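Local atomic coordinates of mitochondrial enolase superfamily member 1 (Homo sapiens, PDB entry 4A35), a protein that catalyses the magnesium-dependent dehydration of L-fuconate to 2-keto-3-deoxy-L-fuconate, a step in the catabolism of L-fucose. Residues M249-Q254 / W275-T280; C354-G359 / V385-D390; D48-C53 / W124-K129; D329-G334 / V360-L365. All blocks are in the same frame, centred on the assembly; numbering follows the deposited sequence.

Interaction 1. Residues M249-Q254 / W275-T280; sequences MMDANQ and WIEEPT. With MG (magnesium ion), chain B.
The magnesium site of this barrel is built on two adjacent parallel strands, 249-251 and 275-277, whose C-terminal ends set Asp251 beside Glu277. Asp251 OD2 binds the ion at 2.2 Å and Glu277 OE2 binds it at the same distance, while Glu306 supplies the third carboxylate. The two carboxylates lie stacked, their planes 24° apart, and the shared cation probably offsets the repulsion between Asp251 OD2 and Glu277 OE2, 3.2 Å apart. Water 1, a metal ligand, donates to both Asp251 OD1 and Glu278 OE1, extending the site to Glu278; Asn253 N also holds Asp251 OD1, an Asx turn. Asp251 OD2 also meets Lys223.

Along the strands, backbone bonds run from Met250 N to Trp275 O, Glu277 N to Met250 O and Ala252 N to Glu277 O. Beyond the strand ends, Gln254 NE2 donates almost straight to Glu278 OE2 (2.9 Å).

Trp275 belongs to the second shell, sharing Glu277 OE1 with Gln327 and the salt-bridged Lys221. Its CG sits between backbone N and carbonyl carbon (chi1 72°), and with chi2 this brings NE1 to the anti lone pair of Glu277 OE1, a bent hydrogen bond of 3.2 Å. Met249 covers one indole face: CB makes a CH-pi contact 3.7 Å from the five-membered ring centroid, and SD stands obliquely off the six-membered ring, a Met-aromatic contact. A leucine here would probably leave Glu277 OE1 without its indole N-H and Met249 without the flat surface it lies on.

Acidic ligands at the C-terminal ends of successive barrel strands, the first two joined by a beta-alpha-beta crossover, are the metal site of the enolase superfamily.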
loop_
_atom_site.group_PDB
_atom_site.type_symbol
_atom_site.label_atom_id
_atom_site.label_comp_id
_atom_site.label_asym_id
_atom_site.label_seq_id
_atom_site.Cartn_x
_atom_site.Cartn_y
_atom_site.Cartn_z
ATOM N N MET A 249 -20.715 -18.059 6.906
ATOM C CA MET A 249 -20.008 -17.071 6.094
ATOM C C MET A 249 -18.821 -17.748 5.414
ATOM O O MET A 249 -18.172 -18.591 6.029
ATOM C CB MET A 249 -19.515 -15.863 6.925
ATOM C CG MET A 249 -20.613 -15.192 7.660
ATOM S SD MET A 249 -20.627 -15.729 9.413
ATOM C CE MET A 249 -20.972 -14.166 10.097
ATOM N N MET A 250 -18.529 -17.364 4.190
ATOM C CA MET A 250 -17.360 -17.887 3.443
ATOM C C MET A 250 -16.296 -16.800 3.279
ATOM O O MET A 250 -16.641 -15.608 3.132
ATOM C CB MET A 250 -17.791 -18.450 2.085
ATOM C CG MET A 250 -18.697 -19.691 2.241
ATOM S SD MET A 250 -19.356 -20.085 0.615
ATOM C CE MET A 250 -20.463 -21.494 0.992
ATOM N N ASP A 251 -15.021 -17.215 3.191
ATOM C CA ASP A 251 -13.909 -16.266 3.101
ATOM C C ASP A 251 -12.876 -16.820 2.123
ATOM O O ASP A 251 -12.320 -17.894 2.357
ATOM C CB ASP A 251 -13.305 -16.053 4.515
ATOM C CG ASP A 251 -12.206 -14.984 4.559
ATOM O OD1 ASP A 251 -11.780 -14.519 3.477
ATOM O OD2 ASP A 251 -11.733 -14.655 5.673
ATOM N N ALA A 252 -12.712 -16.151 0.979
ATOM C CA ALA A 252 -11.800 -16.593 -0.084
ATOM C C ALA A 252 -10.412 -15.976 0.053
ATOM O O ALA A 252 -9.561 -16.325 -0.774
ATOM C CB ALA A 252 -12.377 -16.258 -1.455
ATOM N N ASN A 253 -10.190 -15.038 1.029
ATOM C CA ASN A 253 -8.832 -14.431 1.217
ATOM C C ASN A 253 -8.160 -14.012 -0.122
ATOM O O ASN A 253 -6.942 -14.281 -0.360
ATOM C CB ASN A 253 -7.901 -15.430 1.967
ATOM C CG ASN A 253 -8.318 -15.588 3.410
ATOM O OD1 ASN A 253 -9.055 -16.513 3.744
ATOM N ND2 ASN A 253 -8.024 -14.591 4.240
ATOM N N GLN A 254 -8.958 -13.299 -0.997
ATOM C CA GLN A 254 -8.463 -12.634 -2.221
ATOM C C GLN A 254 -8.047 -13.583 -3.337
ATOM O O GLN A 254 -7.387 -13.149 -4.267
ATOM C CB GLN A 254 -7.231 -11.705 -1.885
ATOM C CG GLN A 254 -7.438 -10.859 -0.619
ATOM C CD GLN A 254 -6.132 -10.337 -0.025
ATOM O OE1 GLN A 254 -5.024 -10.654 -0.487
ATOM N NE2 GLN A 254 -6.234 -9.568 1.063
ATOM N N TRP A 275 -22.466 -14.229 3.409
ATOM C CA TRP A 275 -21.569 -13.424 2.641
ATOM C C TRP A 275 -20.389 -14.229 2.121
ATOM O O TRP A 275 -20.060 -15.332 2.647
ATOM C CB TRP A 275 -21.043 -12.203 3.445
ATOM C CG TRP A 275 -20.042 -12.442 4.551
ATOM C CD1 TRP A 275 -18.767 -12.928 4.428
ATOM C CD2 TRP A 275 -20.146 -11.925 5.889
ATOM N NE1 TRP A 275 -18.112 -12.863 5.653
ATOM C CE2 TRP A 275 -18.925 -12.234 6.559
ATOM C CE3 TRP A 275 -21.171 -11.245 6.599
ATOM C CZ2 TRP A 275 -18.686 -11.861 7.893
ATOM C CZ3 TRP A 275 -20.941 -10.900 7.926
ATOM C CH2 TRP A 275 -19.700 -11.179 8.551
ATOM N N ILE A 276 -19.776 -13.673 1.082
ATOM C CA ILE A 276 -18.470 -14.110 0.561
ATOM C C ILE A 276 -17.498 -12.972 0.879
ATOM O O ILE A 276 -17.701 -11.813 0.443
ATOM C CB ILE A 276 -18.410 -14.562 -0.945
ATOM C CG1 ILE A 276 -16.904 -14.887 -1.280
ATOM C CG2 ILE A 276 -18.911 -13.456 -1.920
ATOM C CD1 ILE A 276 -16.299 -16.212 -0.535
ATOM N N GLU A 277 -16.480 -13.303 1.671
ATOM C CA GLU A 277 -15.512 -12.325 2.128
ATOM C C GLU A 277 -14.244 -12.360 1.227
ATOM O O GLU A 277 -13.747 -13.441 0.874
ATOM C CB GLU A 277 -15.185 -12.625 3.595
ATOM C CG GLU A 277 -14.100 -11.741 4.212
ATOM C CD GLU A 277 -13.964 -12.046 5.702
ATOM O OE1 GLU A 277 -14.978 -12.489 6.289
ATOM O OE2 GLU A 277 -12.907 -11.728 6.306
ATOM N N GLU A 278 -13.685 -11.150 0.930
ATOM C CA GLU A 278 -12.507 -10.954 0.101
ATOM C C GLU A 278 -12.507 -11.861 -1.151
ATOM O O GLU A 278 -11.571 -12.652 -1.347
ATOM C CB GLU A 278 -11.226 -11.163 0.920
ATOM C CG GLU A 278 -11.010 -10.083 1.959
ATOM C CD GLU A 278 -9.527 -9.939 2.200
ATOM O OE1 GLU A 278 -8.932 -10.883 2.787
ATOM O OE2 GLU A 278 -8.955 -8.902 1.794
ATOM N N PRO A 279 -13.557 -11.808 -2.005
ATOM C CA PRO A 279 -13.541 -12.665 -3.216
ATOM C C PRO A 279 -12.357 -12.352 -4.144
ATOM O O PRO A 279 -11.926 -13.225 -4.886
ATOM C CB PRO A 279 -14.886 -12.357 -3.883
ATOM C CG PRO A 279 -15.222 -10.914 -3.425
ATOM C CD PRO A 279 -14.782 -10.973 -1.957
ATOM N N THR A 280 -11.805 -11.111 -4.106
ATOM C CA THR A 280 -10.691 -10.789 -4.997
ATOM C C THR A 280 -9.731 -9.842 -4.258
ATOM O O THR A 280 -9.867 -9.665 -3.017
ATOM C CB THR A 280 -11.215 -10.222 -6.347
ATOM O OG1 THR A 280 -10.146 -10.239 -7.269
ATOM C CG2 THR A 280 -11.819 -8.771 -6.234
HETATM MG MG MG B . -10.969 -12.704 6.238
HETATM O O HOH W 1 -10.443 -12.519 4.372
HETATM O O HOH W 2 -6.590 -11.718 3.740
HETATM O O HOH W 3 -8.799 -13.651 6.709
HETATM O O HOH W 4 -10.928 -13.193 8.138
#

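Interaction 2. Residues C354-G359 / V385-D390; sequences CPHAGG and VCEYVD
Two hydrogen bonds tie the loop 354-359 to the strand 386-388, and both converge on Glu387. Its N-H reaches Pro355 O over 3.3 Å, and its carboxylate returns to the loop to accept Ala357 N at OE1 (3.0 Å), on the anti side and 29° out of the carboxylate plane. The extended side chain, with CG anti to the backbone N (chi1 -178°), makes that span possible; OE2 is held by Thr193 and Lys221.

Alongside the same carboxylate runs His356, pointing the same way, its CD2 3.3 Å from Glu387 OE1. The imidazole ND1 is turned to Asp329.

A weaker polar contact joins Cys354 CA to Val385 O at 3.2 Å, a C-H...O approach to a buried carbonyl with no other partner.

Apolar touches complete the seam. Cys354 SG meets Val385 CG1, and Pro355 CB lies 3.9 Å from Cys386 SG. At the far end Val389 CG2 presses on Gly358 CA (3.5 Å), where any CB would collide with it and the backbone angles would press it on the preceding carbonyl.

By similarity, His356, Ala357, Gly358 and Glu387 bind substrate, consistent with this seam forming part of the active-site wall at the mouth of the enolase-type barrel.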
loop_
_atom_site.group_PDB
_atom_site.type_symbol
_atom_site.label_atom_id
_atom_site.label_comp_id
_atom_site.label_asym_id
_atom_site.label_seq_id
_atom_site.Cartn_x
_atom_site.Cartn_y
_atom_site.Cartn_z
ATOM N N CYS A 354 -18.871 -5.163 10.182
ATOM C CA CYS A 354 -18.618 -6.515 10.755
ATOM C C CYS A 354 -17.120 -6.670 10.914
ATOM O O CYS A 354 -16.402 -7.020 9.962
ATOM C CB CYS A 354 -19.207 -7.597 9.860
ATOM S SG CYS A 354 -21.018 -7.553 9.784
ATOM N N PRO A 355 -16.582 -6.289 12.080
ATOM C CA PRO A 355 -15.112 -6.218 12.185
ATOM C C PRO A 355 -14.382 -7.529 11.894
ATOM O O PRO A 355 -14.895 -8.627 12.184
ATOM C CB PRO A 355 -14.886 -5.842 13.662
ATOM C CG PRO A 355 -16.088 -5.029 13.998
ATOM C CD PRO A 355 -17.248 -5.719 13.283
ATOM N N HIS A 356 -13.163 -7.397 11.369
ATOM C CA HIS A 356 -12.245 -8.500 11.262
ATOM C C HIS A 356 -11.550 -8.635 12.623
ATOM O O HIS A 356 -11.251 -7.636 13.301
ATOM C CB HIS A 356 -11.213 -8.265 10.120
ATOM C CG HIS A 356 -10.021 -9.183 10.147
ATOM N ND1 HIS A 356 -8.768 -8.740 10.595
ATOM C CD2 HIS A 356 -9.906 -10.473 9.760
ATOM C CE1 HIS A 356 -7.944 -9.774 10.456
ATOM N NE2 HIS A 356 -8.572 -10.829 9.945
ATOM N N ALA A 357 -11.211 -9.852 12.980
ATOM C CA ALA A 357 -10.478 -10.066 14.227
ATOM C C ALA A 357 -9.670 -11.390 14.154
ATOM O O ALA A 357 -9.331 -11.834 13.042
ATOM C CB ALA A 357 -11.430 -10.021 15.415
ATOM N N GLY A 358 -9.224 -11.895 15.303
ATOM C CA GLY A 358 -8.368 -13.077 15.379
ATOM C C GLY A 358 -6.912 -12.659 15.473
ATOM O O GLY A 358 -6.594 -11.672 16.142
ATOM N N GLY A 359 -6.021 -13.389 14.797
ATOM C CA GLY A 359 -4.603 -13.061 14.850
ATOM C C GLY A 359 -4.041 -12.952 16.261
ATOM O O GLY A 359 -4.389 -13.760 17.109
ATOM N N VAL A 385 -22.043 -8.065 13.261
ATOM C CA VAL A 385 -21.484 -9.130 14.098
ATOM C C VAL A 385 -19.963 -8.948 14.129
ATOM O O VAL A 385 -19.386 -8.506 13.144
ATOM C CB VAL A 385 -21.906 -10.518 13.522
ATOM C CG1 VAL A 385 -21.275 -10.793 12.151
ATOM C CG2 VAL A 385 -21.660 -11.655 14.517
ATOM N N CYS A 386 -19.328 -9.365 15.215
ATOM C CA CYS A 386 -17.883 -9.227 15.318
ATOM C C CYS A 386 -17.213 -10.580 15.170
ATOM O O CYS A 386 -17.620 -11.529 15.829
ATOM C CB CYS A 386 -17.500 -8.583 16.645
ATOM S SG CYS A 386 -15.763 -8.081 16.697
ATOM N N GLU A 387 -16.140 -10.668 14.387
ATOM C CA GLU A 387 -15.451 -11.950 14.287
ATOM C C GLU A 387 -14.803 -12.337 15.636
ATOM O O GLU A 387 -14.358 -11.468 16.396
ATOM C CB GLU A 387 -14.379 -11.885 13.203
ATOM C CG GLU A 387 -13.610 -13.185 12.949
ATOM C CD GLU A 387 -12.787 -13.156 11.669
ATOM O OE1 GLU A 387 -12.315 -12.061 11.272
ATOM O OE2 GLU A 387 -12.610 -14.245 11.059
ATOM N N TYR A 388 -14.709 -13.637 15.890
ATOM C CA TYR A 388 -13.973 -14.125 17.041
ATOM C C TYR A 388 -13.130 -15.363 16.638
ATOM O O TYR A 388 -13.610 -16.230 15.916
ATOM C CB TYR A 388 -14.905 -14.460 18.230
ATOM C CG TYR A 388 -14.168 -15.060 19.420
ATOM C CD1 TYR A 388 -13.463 -14.249 20.314
ATOM C CD2 TYR A 388 -14.053 -16.438 19.566
ATOM C CE1 TYR A 388 -12.760 -14.806 21.396
ATOM C CE2 TYR A 388 -13.339 -17.000 20.621
ATOM C CZ TYR A 388 -12.687 -16.183 21.526
ATOM O OH TYR A 388 -12.000 -16.764 22.561
ATOM N N VAL A 389 -11.890 -15.439 17.125
ATOM C CA VAL A 389 -11.034 -16.623 16.942
ATOM C C VAL A 389 -10.471 -16.966 18.330
ATOM O O VAL A 389 -10.184 -16.064 19.120
ATOM C CB VAL A 389 -9.937 -16.490 15.833
ATOM C CG1 VAL A 389 -9.384 -17.866 15.436
ATOM C CG2 VAL A 389 -10.496 -15.788 14.583
ATOM N N ASP A 390 -10.382 -18.257 18.640
ATOM C CA ASP A 390 -9.973 -18.761 19.974
ATOM C C ASP A 390 -8.440 -18.817 20.258
ATOM O O ASP A 390 -8.041 -19.431 21.253
ATOM C CB ASP A 390 -10.547 -20.188 20.202
ATOM C CG ASP A 390 -10.104 -21.245 19.176
ATOM O OD1 ASP A 390 -9.766 -20.863 18.022
ATOM O OD2 ASP A 390 -10.166 -22.461 19.502
#

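Interaction 3. Residues D48-C53 / W124-K129; sequences DGIKGC and WDLWAK
Asp125 OD2 is gripped from two sides of its carboxylate. Cys53 N donates to it on the anti side at 2.8 Å, and Lys129 NZ, one helical turn along from Asp125, forms a salt bridge with it on the syn side. Each donor lies about 20° out of the carboxylate plane, and this double hold probably fixes the rotation of the group; the second oxygen, OD1, accepts Tyr415 N.

The ammonium of Lys129 is itself shared. Four partners surround Lys129 NZ, namely Asp125 OD2, Lys51 O at 3.0 Å, water 5 and the salt-bridged Glu418, and they must share its three protons; water 5 also takes the N-H of Lys51. An extended chain beyond CG carries NZ to these partners, with CD passing 3.3 Å from Lys51 O on the way. One lysine therefore ties the backbone of 48-53 to the acid of its own helix.

The contact belongs to the N-terminal capping domain of the enolase superfamily, where helix 110-131 packs against the edge strand 52-58 of a three-stranded antiparallel sheet. Here the absence of a side chain lets the helix come close: Gly52 CA rests 3.6 Å from Leu126 CB, and a CB on the glycine would clash there. Leu126 also lies against Ile42 and Thr44 of the middle strand, 36-44.

Toward solvent, Ile50 CG2 touches both Leu126 CD1, at 3.8 Å, and Lys129 CB, at a tight 3.4 Å. The turn leading into Ile50 is an Asx turn, Asp48 OD1 accepting Ile50 N from above its carboxylate plane, while Asp48 OD2 pairs with Arg4.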
loop_
_atom_site.group_PDB
_atom_site.type_symbol
_atom_site.label_atom_id
_atom_site.label_comp_id
_atom_site.label_asym_id
_atom_site.label_seq_id
_atom_site.Cartn_x
_atom_site.Cartn_y
_atom_site.Cartn_z
ATOM N N ASP A 48 3.723 7.419 37.391
ATOM C CA ASP A 48 2.449 6.819 37.808
ATOM C C ASP A 48 2.392 5.330 37.455
ATOM O O ASP A 48 1.385 4.688 37.716
ATOM C CB ASP A 48 1.253 7.566 37.170
ATOM C CG ASP A 48 1.260 7.687 35.649
ATOM O OD1 ASP A 48 2.132 7.063 34.996
ATOM O OD2 ASP A 48 0.403 8.408 35.112
ATOM N N GLY A 49 3.451 4.817 36.834
ATOM C CA GLY A 49 3.544 3.437 36.345
ATOM C C GLY A 49 2.607 3.095 35.188
ATOM O O GLY A 49 2.508 1.924 34.803
ATOM N N ILE A 50 1.945 4.103 34.582
ATOM C CA ILE A 50 1.000 3.832 33.471
ATOM C C ILE A 50 1.784 3.854 32.167
ATOM O O ILE A 50 2.455 4.846 31.872
ATOM C CB ILE A 50 -0.226 4.804 33.425
ATOM C CG1 ILE A 50 -1.036 4.883 34.760
ATOM C CG2 ILE A 50 -1.095 4.568 32.172
ATOM C CD1 ILE A 50 -1.873 3.678 35.170
ATOM N N LYS A 51 1.686 2.774 31.396
ATOM C CA LYS A 51 2.378 2.648 30.104
ATOM C C LYS A 51 1.390 2.452 28.998
ATOM O O LYS A 51 0.307 1.897 29.220
ATOM C CB LYS A 51 3.375 1.485 30.135
ATOM C CG LYS A 51 4.456 1.665 31.195
ATOM C CD LYS A 51 5.385 0.475 31.260
ATOM C CE LYS A 51 6.298 0.626 32.451
ATOM N NZ LYS A 51 7.412 -0.344 32.417
ATOM N N GLY A 52 1.736 2.970 27.830
ATOM C CA GLY A 52 0.948 2.777 26.633
ATOM C C GLY A 52 1.489 1.586 25.864
ATOM O O GLY A 52 2.675 1.545 25.519
ATOM N N CYS A 53 0.630 0.582 25.631
ATOM C CA CYS A 53 1.003 -0.595 24.861
ATOM C C CYS A 53 0.294 -0.586 23.503
ATOM O O CYS A 53 -0.880 -0.240 23.407
ATOM C CB CYS A 53 0.698 -1.862 25.647
ATOM S SG CYS A 53 1.391 -1.860 27.328
ATOM N N TRP A 124 -3.364 5.605 22.261
ATOM C CA TRP A 124 -4.789 5.431 22.693
ATOM C C TRP A 124 -4.833 4.621 23.997
ATOM O O TRP A 124 -5.570 4.978 24.913
ATOM C CB TRP A 124 -5.604 4.749 21.595
ATOM C CG TRP A 124 -6.026 5.729 20.538
ATOM C CD1 TRP A 124 -5.397 5.989 19.347
ATOM C CD2 TRP A 124 -7.116 6.649 20.630
ATOM N NE1 TRP A 124 -6.013 7.041 18.709
ATOM C CE2 TRP A 124 -7.135 7.396 19.425
ATOM C CE3 TRP A 124 -8.145 6.851 21.580
ATOM C CZ2 TRP A 124 -8.101 8.377 19.170
ATOM C CZ3 TRP A 124 -9.152 7.775 21.291
ATOM C CH2 TRP A 124 -9.122 8.525 20.100
ATOM N N ASP A 125 -3.983 3.582 24.116
ATOM C CA ASP A 125 -3.938 2.768 25.356
ATOM C C ASP A 125 -3.524 3.628 26.540
ATOM O O ASP A 125 -4.233 3.669 27.564
ATOM C CB ASP A 125 -2.983 1.574 25.192
ATOM C CG ASP A 125 -2.935 0.673 26.433
ATOM O OD1 ASP A 125 -4.030 0.174 26.864
ATOM O OD2 ASP A 125 -1.814 0.420 26.934
ATOM N N LEU A 126 -2.460 4.411 26.350
ATOM C CA LEU A 126 -1.952 5.299 27.381
ATOM C C LEU A 126 -2.996 6.342 27.810
ATOM O O LEU A 126 -3.236 6.531 29.019
ATOM C CB LEU A 126 -0.685 5.983 26.848
ATOM C CG LEU A 126 -0.017 7.014 27.771
ATOM C CD1 LEU A 126 0.338 6.411 29.168
ATOM C CD2 LEU A 126 1.236 7.599 27.081
ATOM N N TRP A 127 -3.609 7.010 26.843
ATOM C CA TRP A 127 -4.615 8.037 27.098
ATOM C C TRP A 127 -5.796 7.430 27.890
ATOM O O TRP A 127 -6.175 7.960 28.948
ATOM C CB TRP A 127 -5.088 8.638 25.735
ATOM C CG TRP A 127 -6.087 9.750 25.853
ATOM C CD1 TRP A 127 -6.375 10.487 26.969
ATOM C CD2 TRP A 127 -6.932 10.259 24.810
ATOM N NE1 TRP A 127 -7.350 11.409 26.691
ATOM C CE2 TRP A 127 -7.659 11.341 25.356
ATOM C CE3 TRP A 127 -7.039 10.002 23.433
ATOM C CZ2 TRP A 127 -8.595 12.072 24.605
ATOM C CZ3 TRP A 127 -7.936 10.753 22.683
ATOM C CH2 TRP A 127 -8.684 11.787 23.263
ATOM N N ALA A 128 -6.341 6.296 27.409
ATOM C CA ALA A 128 -7.499 5.641 28.066
ATOM C C ALA A 128 -7.124 5.214 29.494
ATOM O O ALA A 128 -7.871 5.481 30.427
ATOM C CB ALA A 128 -7.970 4.447 27.249
ATOM N N LYS A 129 -5.917 4.691 29.683
ATOM C CA LYS A 129 -5.458 4.325 31.037
ATOM C C LYS A 129 -5.321 5.551 31.952
ATOM O O LYS A 129 -5.726 5.466 33.122
ATOM C CB LYS A 129 -4.111 3.575 30.994
ATOM C CG LYS A 129 -4.183 2.133 30.465
ATOM C CD LYS A 129 -2.755 1.570 30.306
ATOM C CE LYS A 129 -2.811 0.063 30.092
ATOM N NZ LYS A 129 -1.505 -0.467 29.581
HETATM O O HOH W 5 0.219 0.313 31.967
#

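Interaction 4. Residues D329-G334 / V360-L365; sequences DSCRLG and VGLCEL
Asp329 and Leu362 cross at about a right angle, the carboxylate reaching over the end of the leucine: Asp329 OD1 lies 3.6 Å from Leu362 CD1. That oxygen also meets His356 ND1, and the methyl helps to cover it. The aspartate has CG anti to the backbone N (chi1 -176°), which leaves OD2 facing back on its own loop. There it takes Cys331 N at 2.8 Å from above the carboxylate plane, an Asx turn, with a weaker bond from Arg332 N.

The loop follows barrel strand 325-326, while Leu362 opens helix 362-377 directly after Gly361 at the N-cap. An aspartate paired with a histidine of the loop 354-359 probably corresponds to the His-Asp dyad of mandelate racemase and its relatives. An alanine in place of Asp329 would probably leave His356 ND1 without its acceptor, free the imidazole to turn, and take from Cys331 N an Asx-turn bond that helps shape the loop.

The other branch of Leu362 faces the next two loop residues. CD2 touches Cys331 SG at 3.7 Å and Ser330 OG at 3.8 Å. Cys331 SG also reaches Leu365 CD2 at 3.8 Å, and the thiol thus bridges two leucines on neighbouring turns of the helix. Ser330 points at the helix too, its CB and OG set against Leu365 CB (OG at 3.6 Å). Strand 52-58 of the N-terminal domain closes over this cluster, with Phe57 on Leu362 and Ile55 on both Leu365 and Cys331. Arg332 turns instead to Trp104 of the second subunit, in a cation-pi contact.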
loop_
_atom_site.group_PDB
_atom_site.type_symbol
_atom_site.label_atom_id
_atom_site.label_comp_id
_atom_site.label_asym_id
_atom_site.label_seq_id
_atom_site.Cartn_x
_atom_site.Cartn_y
_atom_site.Cartn_z
ATOM N N ASP A 329 -10.503 -3.177 10.411
ATOM C CA ASP A 329 -9.452 -3.865 11.129
ATOM C C ASP A 329 -8.728 -2.818 11.998
ATOM O O ASP A 329 -8.373 -1.731 11.521
ATOM C CB ASP A 329 -8.488 -4.608 10.214
ATOM C CG ASP A 329 -7.491 -5.369 11.097
ATOM O OD1 ASP A 329 -7.806 -6.503 11.500
ATOM O OD2 ASP A 329 -6.417 -4.808 11.409
ATOM N N SER A 330 -8.550 -3.160 13.280
ATOM C CA SER A 330 -7.963 -2.306 14.313
ATOM C C SER A 330 -6.473 -2.004 14.059
ATOM O O SER A 330 -5.968 -1.029 14.593
ATOM C CB SER A 330 -8.114 -3.003 15.681
ATOM O OG SER A 330 -7.448 -4.258 15.765
ATOM N N CYS A 331 -5.759 -2.895 13.332
ATOM C CA CYS A 331 -4.283 -2.767 13.158
ATOM C C CYS A 331 -3.793 -2.575 11.675
ATOM O O CYS A 331 -2.593 -2.356 11.476
ATOM C CB CYS A 331 -3.597 -3.970 13.802
ATOM S SG CYS A 331 -3.786 -3.993 15.602
ATOM N N ARG A 332 -4.683 -2.629 10.692
ATOM C CA ARG A 332 -4.405 -2.396 9.279
ATOM C C ARG A 332 -4.588 -0.889 8.972
ATOM O O ARG A 332 -3.783 -0.285 8.288
ATOM C CB ARG A 332 -5.379 -3.215 8.404
ATOM C CG ARG A 332 -5.160 -2.977 6.848
ATOM C CD ARG A 332 -3.764 -3.354 6.345
ATOM N NE ARG A 332 -3.466 -4.762 6.651
ATOM C CZ ARG A 332 -2.418 -5.430 6.177
ATOM N NH1 ARG A 332 -1.545 -4.826 5.365
ATOM N NH2 ARG A 332 -2.247 -6.719 6.488
ATOM N N LEU A 333 -5.704 -0.323 9.462
ATOM C CA LEU A 333 -5.957 1.124 9.300
ATOM C C LEU A 333 -5.131 1.908 10.327
ATOM O O LEU A 333 -4.509 1.305 11.232
ATOM C CB LEU A 333 -7.474 1.404 9.511
ATOM C CG LEU A 333 -8.425 0.777 8.451
ATOM C CD1 LEU A 333 -9.885 1.114 8.816
ATOM C CD2 LEU A 333 -8.182 1.359 7.007
ATOM N N GLY A 334 -5.159 3.225 10.195
ATOM C CA GLY A 334 -4.421 4.131 11.057
ATOM C C GLY A 334 -5.011 4.241 12.468
ATOM O O GLY A 334 -5.500 5.300 12.857
ATOM N N VAL A 360 -3.163 -11.966 16.502
ATOM C CA VAL A 360 -2.590 -11.618 17.810
ATOM C C VAL A 360 -3.285 -10.384 18.323
ATOM O O VAL A 360 -2.948 -9.273 17.867
ATOM C CB VAL A 360 -1.031 -11.331 17.775
ATOM C CG1 VAL A 360 -0.485 -11.102 19.196
ATOM C CG2 VAL A 360 -0.282 -12.447 17.093
ATOM N N GLY A 361 -4.214 -10.552 19.257
ATOM C CA GLY A 361 -4.852 -9.402 19.898
ATOM C C GLY A 361 -5.834 -8.574 19.093
ATOM O O GLY A 361 -6.359 -7.595 19.631
ATOM N N LEU A 362 -6.133 -8.923 17.817
ATOM C CA LEU A 362 -7.146 -8.118 17.080
ATOM C C LEU A 362 -8.528 -8.136 17.794
ATOM O O LEU A 362 -9.191 -7.103 17.806
ATOM C CB LEU A 362 -7.311 -8.635 15.638
ATOM C CG LEU A 362 -6.008 -8.659 14.767
ATOM C CD1 LEU A 362 -6.323 -9.205 13.332
ATOM C CD2 LEU A 362 -5.380 -7.220 14.653
ATOM N N CYS A 363 -8.947 -9.296 18.367
ATOM C CA CYS A 363 -10.221 -9.385 19.144
ATOM C C CYS A 363 -10.189 -8.346 20.300
ATOM O O CYS A 363 -11.163 -7.592 20.502
ATOM C CB CYS A 363 -10.427 -10.797 19.706
ATOM S SG CYS A 363 -10.572 -12.096 18.452
ATOM N N GLU A 364 -9.068 -8.364 21.088
ATOM C CA GLU A 364 -8.882 -7.500 22.249
ATOM C C GLU A 364 -9.053 -6.003 21.880
ATOM O O GLU A 364 -9.666 -5.270 22.653
ATOM C CB GLU A 364 -7.477 -7.715 22.849
ATOM C CG GLU A 364 -7.341 -8.950 23.755
ATOM C CD GLU A 364 -7.575 -10.323 23.132
ATOM O OE1 GLU A 364 -7.329 -10.489 21.913
ATOM O OE2 GLU A 364 -7.854 -11.269 23.905
ATOM N N LEU A 365 -8.617 -5.597 20.689
ATOM C CA LEU A 365 -8.710 -4.149 20.304
ATOM C C LEU A 365 -10.009 -3.830 19.616
ATOM O O LEU A 365 -10.689 -2.907 20.014
ATOM C CB LEU A 365 -7.548 -3.728 19.352
ATOM C CG LEU A 365 -6.198 -3.434 20.003
ATOM C CD1 LEU A 365 -5.660 -4.679 20.772
ATOM C CD2 LEU A 365 -5.170 -2.934 18.944
#

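In the fold
Interactions 1, 2 and 4 meet around the active site. Interaction 1 carries the magnesium ion and touches interaction 2, Trp275 CZ3 packing on Cys354 SG at 3.8 Å. His356 of interaction 2, whose side chain comes within about 4 Å of the ion, is linked to interaction 4 by a probable hydrogen bond from ND1 to Asp329 OD1 (2.6 Å). Interaction 3 belongs to the N-terminal domain, its centre about 36 Å from that of interaction 1. The nearest atoms of interactions 3 and 4 are nevertheless about 6 Å apart, and the later part of strand 52-58 packs on interaction 4.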